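Local coordinates for protein enterotoxin SEN variant (Staphylococcus aureus, PDB 6KRY) that probably acts as a superantigenic enterotoxin, bridging MHC class II molecules and T-cell receptors as related staphylococcal and streptococcal toxins do, at residues L32-S35 with N36-S39; T40-L44 with N45-I49. All coordinates share one frame; numbering follows the deposited sequence.

Contact 1: residues L32-S35 with N36-S39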
loop_
_atom_site.group_PDB
_atom_site.type_symbol
_atom_site.label_atom_id
_atom_site.label_comp_id
_atom_site.label_asym_id
_atom_site.label_seq_id
_atom_site.Cartn_x
_atom_site.Cartn_y
_atom_site.Cartn_z
ATOM N N LEU A 32 -7.988 -2.868 2.990
ATOM C CA LEU A 32 -8.275 -4.247 3.315
ATOM C C LEU A 32 -7.245 -4.696 4.360
ATOM O O LEU A 32 -6.064 -4.378 4.255
ATOM C CB LEU A 32 -8.176 -5.006 1.982
ATOM C CG LEU A 32 -8.632 -6.451 1.921
ATOM C CD1 LEU A 32 -7.544 -7.363 2.472
ATOM C CD2 LEU A 32 -9.947 -6.659 2.633
ATOM N N ASP A 33 -7.715 -5.345 5.427
ATOM C CA ASP A 33 -6.870 -5.791 6.531
ATOM C C ASP A 33 -7.469 -7.133 6.999
ATOM O O ASP A 33 -8.399 -7.152 7.828
ATOM C CB ASP A 33 -6.839 -4.713 7.622
ATOM C CG ASP A 33 -5.894 -4.960 8.792
ATOM O OD1 ASP A 33 -5.188 -6.029 8.819
ATOM O OD2 ASP A 33 -5.818 -4.054 9.668
ATOM N N GLU A 34 -6.973 -8.239 6.438
ATOM C CA GLU A 34 -7.567 -9.556 6.654
ATOM C C GLU A 34 -6.514 -10.456 7.264
ATOM O O GLU A 34 -5.342 -10.350 6.888
ATOM C CB GLU A 34 -8.039 -10.168 5.338
ATOM C CG GLU A 34 -9.200 -9.421 4.719
ATOM C CD GLU A 34 -10.483 -9.450 5.534
ATOM O OE1 GLU A 34 -11.174 -8.400 5.593
ATOM O OE2 GLU A 34 -10.780 -10.504 6.104
ATOM N N SER A 35 -6.929 -11.325 8.201
ATOM C CA SER A 35 -5.957 -12.215 8.895
ATOM C C SER A 35 -6.371 -13.677 8.752
ATOM O O SER A 35 -7.551 -14.014 8.850
ATOM C CB SER A 35 -5.762 -11.920 10.386
ATOM O OG SER A 35 -6.095 -10.588 10.689
ATOM N N ASN A 36 -5.362 -14.510 8.572
ATOM C CA ASN A 36 -5.460 -15.981 8.626
ATOM C C ASN A 36 -6.493 -16.491 7.608
ATOM O O ASN A 36 -7.411 -17.235 7.937
ATOM C CB ASN A 36 -5.765 -16.489 10.045
ATOM C CG ASN A 36 -5.541 -17.981 10.228
ATOM O OD1 ASN A 36 -4.951 -18.658 9.370
ATOM N ND2 ASN A 36 -6.030 -18.519 11.347
ATOM N N LYS A 37 -6.282 -16.111 6.351
ATOM C CA LYS A 37 -7.093 -16.564 5.252
ATOM C C LYS A 37 -6.284 -17.561 4.428
ATOM O O LYS A 37 -5.111 -17.741 4.638
ATOM C CB LYS A 37 -7.514 -15.356 4.417
ATOM C CG LYS A 37 -8.172 -14.219 5.202
ATOM C CD LYS A 37 -9.451 -14.691 5.823
ATOM C CE LYS A 37 -10.355 -13.595 6.332
ATOM N NZ LYS A 37 -11.481 -14.167 7.101
ATOM N N ILE A 38 -6.940 -18.207 3.460
ATOM C CA ILE A 38 -6.296 -19.219 2.623
ATOM C C ILE A 38 -6.923 -19.136 1.234
ATOM O O ILE A 38 -8.168 -19.076 1.095
ATOM C CB ILE A 38 -6.428 -20.628 3.262
ATOM C CG1 ILE A 38 -5.666 -21.703 2.478
ATOM C CG2 ILE A 38 -7.880 -21.031 3.460
ATOM C CD1 ILE A 38 -5.392 -22.975 3.295
ATOM N N SER A 39 -6.085 -19.198 0.204
ATOM C CA SER A 39 -6.572 -19.190 -1.166
ATOM C C SER A 39 -7.043 -20.581 -1.591
ATOM O O SER A 39 -6.475 -21.625 -1.197
ATOM C CB SER A 39 -5.539 -18.616 -2.127
ATOM O OG SER A 39 -4.460 -19.496 -2.338
#
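Glu34 and Lys37 face each other across a corner in the chain, where the last residues of strand 31-37 swing round Asn36 and run on towards the next strand. Asn36 makes the corner with left-handed backbone angles (phi 57°, psi 56°). Its main chain is tied from outside, the amide N being hydrogen-bonded to the carboxylate oxygen OD1 of Asp82. On the side-chain level the contact belongs to the charged pair. Lys37 has CG anti to its carbonyl carbon and a second bend at chi2 (-63°), after which the chain runs straight. This course carries it back past the carbonyl O of Ser35, with CD of Lys37 3.6 Å and CE 3.8 Å from that O. Nearer the backbone, CG of Lys37 lies 4.1 Å from CB of Glu34.

Asn36 and Lys37 both sit opposite Ile81, which makes this a G1 beta bulge in the antiparallel pairing of strands 31-37 and 81-84 of the OB-fold domain. The extra residue coincides with the corner, beyond which Lys37 points back toward Glu34.

Glu34, likewise bent at chi2, meets the lysine at an oblique angle. Its OE2 comes 3.1 Å from CE of Lys37, but 3.9 Å from NZ. The salt bridge is long, so the attraction is probably mainly electrostatic, with the carboxylate oxygen beside the last methylene. Both side chains also touch Ile53 of strand 47-55, and Lys37 reaches Leu50 of the same strand.

Contact 2: residues T40-L44 with N45-I49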
loop_
_atom_site.group_PDB
_atom_site.type_symbol
_atom_site.label_atom_id
_atom_site.label_comp_id
_atom_site.label_asym_id
_atom_site.label_seq_id
_atom_site.Cartn_x
_atom_site.Cartn_y
_atom_site.Cartn_z
ATOM N N THR A 40 -8.089 -20.591 -2.434
ATOM C CA THR A 40 -8.712 -21.844 -2.882
ATOM C C THR A 40 -8.904 -21.914 -4.411
ATOM O O THR A 40 -9.335 -22.938 -4.906
ATOM C CB THR A 40 -10.060 -22.077 -2.186
ATOM O OG1 THR A 40 -10.907 -20.946 -2.355
ATOM C CG2 THR A 40 -9.906 -22.381 -0.715
ATOM N N ASP A 41 -8.493 -20.884 -5.148
ATOM C CA ASP A 41 -8.554 -20.913 -6.642
ATOM C C ASP A 41 -7.501 -19.955 -7.196
ATOM O O ASP A 41 -6.748 -19.303 -6.436
ATOM C CB ASP A 41 -9.976 -20.664 -7.161
ATOM C CG ASP A 41 -10.352 -21.302 -8.520
ATOM O OD1 ASP A 41 -9.453 -21.499 -9.418
ATOM O OD2 ASP A 41 -11.571 -21.643 -8.688
ATOM N N GLN A 42 -7.441 -19.888 -8.531
ATOM C CA GLN A 42 -6.402 -19.198 -9.212
ATOM C C GLN A 42 -6.871 -18.994 -10.657
ATOM O O GLN A 42 -7.488 -19.889 -11.209
ATOM C CB GLN A 42 -5.157 -20.066 -9.143
ATOM C CG GLN A 42 -4.021 -19.553 -9.936
ATOM C CD GLN A 42 -2.752 -20.303 -9.605
ATOM O OE1 GLN A 42 -2.702 -21.540 -9.700
ATOM N NE2 GLN A 42 -1.767 -19.572 -9.093
ATOM N N LEU A 43 -6.605 -17.827 -11.241
ATOM C CA LEU A 43 -6.801 -17.634 -12.696
ATOM C C LEU A 43 -5.409 -17.642 -13.335
ATOM O O LEU A 43 -4.866 -18.728 -13.528
ATOM C CB LEU A 43 -7.604 -16.362 -12.947
ATOM C CG LEU A 43 -9.100 -16.544 -12.723
ATOM C CD1 LEU A 43 -9.804 -15.200 -12.832
ATOM C CD2 LEU A 43 -9.686 -17.580 -13.674
ATOM N N LEU A 44 -4.783 -16.485 -13.543
ATOM C CA LEU A 44 -3.424 -16.536 -14.096
ATOM C C LEU A 44 -2.504 -17.105 -13.010
ATOM O O LEU A 44 -2.797 -17.047 -11.799
ATOM C CB LEU A 44 -2.922 -15.159 -14.534
ATOM C CG LEU A 44 -3.641 -14.494 -15.701
ATOM C CD1 LEU A 44 -2.924 -13.219 -16.134
ATOM C CD2 LEU A 44 -3.763 -15.443 -16.873
ATOM N N ASN A 45 -1.350 -17.592 -13.444
ATOM C CA ASN A 45 -0.392 -18.250 -12.574
ATOM C C ASN A 45 0.253 -17.284 -11.569
ATOM O O ASN A 45 0.916 -17.715 -10.606
ATOM C CB ASN A 45 0.642 -18.992 -13.420
ATOM C CG ASN A 45 0.079 -20.301 -13.930
ATOM O OD1 ASN A 45 -0.728 -20.935 -13.241
ATOM N ND2 ASN A 45 0.448 -20.686 -15.135
ATOM N N ASN A 46 0.080 -15.991 -11.769
ATOM C CA ASN A 46 0.603 -15.008 -10.804
ATOM C C ASN A 46 -0.514 -14.448 -9.897
ATOM O O ASN A 46 -0.288 -13.430 -9.267
ATOM C CB ASN A 46 1.318 -13.863 -11.530
ATOM C CG ASN A 46 0.459 -13.150 -12.562
ATOM O OD1 ASN A 46 -0.699 -13.484 -12.790
ATOM N ND2 ASN A 46 0.998 -12.113 -13.176
ATOM N N THR A 47 -1.662 -15.141 -9.778
ATOM C CA THR A 47 -2.774 -14.749 -8.931
ATOM C C THR A 47 -3.125 -15.874 -7.965
ATOM O O THR A 47 -2.787 -17.026 -8.190
ATOM C CB THR A 47 -4.044 -14.437 -9.729
ATOM O OG1 THR A 47 -4.536 -15.648 -10.343
ATOM C CG2 THR A 47 -3.790 -13.334 -10.743
ATOM N N ILE A 48 -3.778 -15.502 -6.863
ATOM C CA ILE A 48 -4.478 -16.403 -6.004
ATOM C C ILE A 48 -5.836 -15.778 -5.667
ATOM O O ILE A 48 -5.999 -14.559 -5.661
ATOM C CB ILE A 48 -3.656 -16.717 -4.726
ATOM C CG1 ILE A 48 -3.489 -15.494 -3.817
ATOM C CG2 ILE A 48 -2.312 -17.345 -5.056
ATOM C CD1 ILE A 48 -2.630 -15.740 -2.585
ATOM N N ILE A 49 -6.846 -16.642 -5.464
ATOM C CA ILE A 49 -8.186 -16.228 -5.205
ATOM C C ILE A 49 -8.653 -16.786 -3.867
ATOM O O ILE A 49 -8.514 -17.973 -3.567
ATOM C CB ILE A 49 -9.118 -16.603 -6.376
ATOM C CG1 ILE A 49 -8.699 -15.844 -7.643
ATOM C CG2 ILE A 49 -10.575 -16.319 -6.022
ATOM C CD1 ILE A 49 -9.316 -16.344 -8.887
HETATM O O HOH W 1 1.040 -20.270 -9.731
#
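Asp41 and Ile49 form a single antiparallel hydrogen-bonded pair, CA atoms 4.9 Å apart, where the chain doubles back through a type I turn from Leu44 to Thr47. Ile49 N donates to Asp41 O (2.8 Å) from well above the carbonyl plane, while Ile49 O receives Thr40 N at 2.9 Å and, more weakly, Asp41 N.

Nearer the turn, side chains add to the backbone bonds. Gln42 holds CG anti to its backbone N (chi1 174°) and stays extended, which carries its amide obliquely across to Thr47. There NE2 donates to Thr47 O (2.9 Å), nearly in line with the C=O, and also to a water that passes the link on to Asn45 O.

Thr47 works from the other direction. With OG1 set between its backbone N and carbonyl carbon (chi1 67°), the hydroxyl donates to Leu44 O (2.7 Å), in the carbonyl plane and on a lone pair, and accepts Leu43 N at 3.1 Å. Leu44 O is gripped twice, since Thr47 N also reaches it, from above that plane. Leu43 crosses Ile49 at a slant, its CG 3.8 Å from CD1 of Ile49.

Thr40 and Asp41 both face Ile49, so this is a classic beta bulge joined to a type I turn, a hairpin-like reversal leading into strand 47-55 of the OB-fold domain.

Overall arrangement
Contact 1 closes before contact 2 opens, and together they make up the connection from strand 31-37 to strand 47-55 in the OB-fold domain. Their centres lie 15 Å apart, on the same side of the chain's centre, yet they meet at Ser39, whose CB packs 3.4 Å from O of Ile49 and 3.7 Å from CB of Ile48. Each has a bulge, a G1 bulge at 36-37 and a classic one at 40-41, and the chain turns a corner at 36 and reverses at 44-47. Contact 1 leans on strands 81-84 and 47-55, whereas contact 2 leans on strand 60-66; all these strands belong to one mixed sheet.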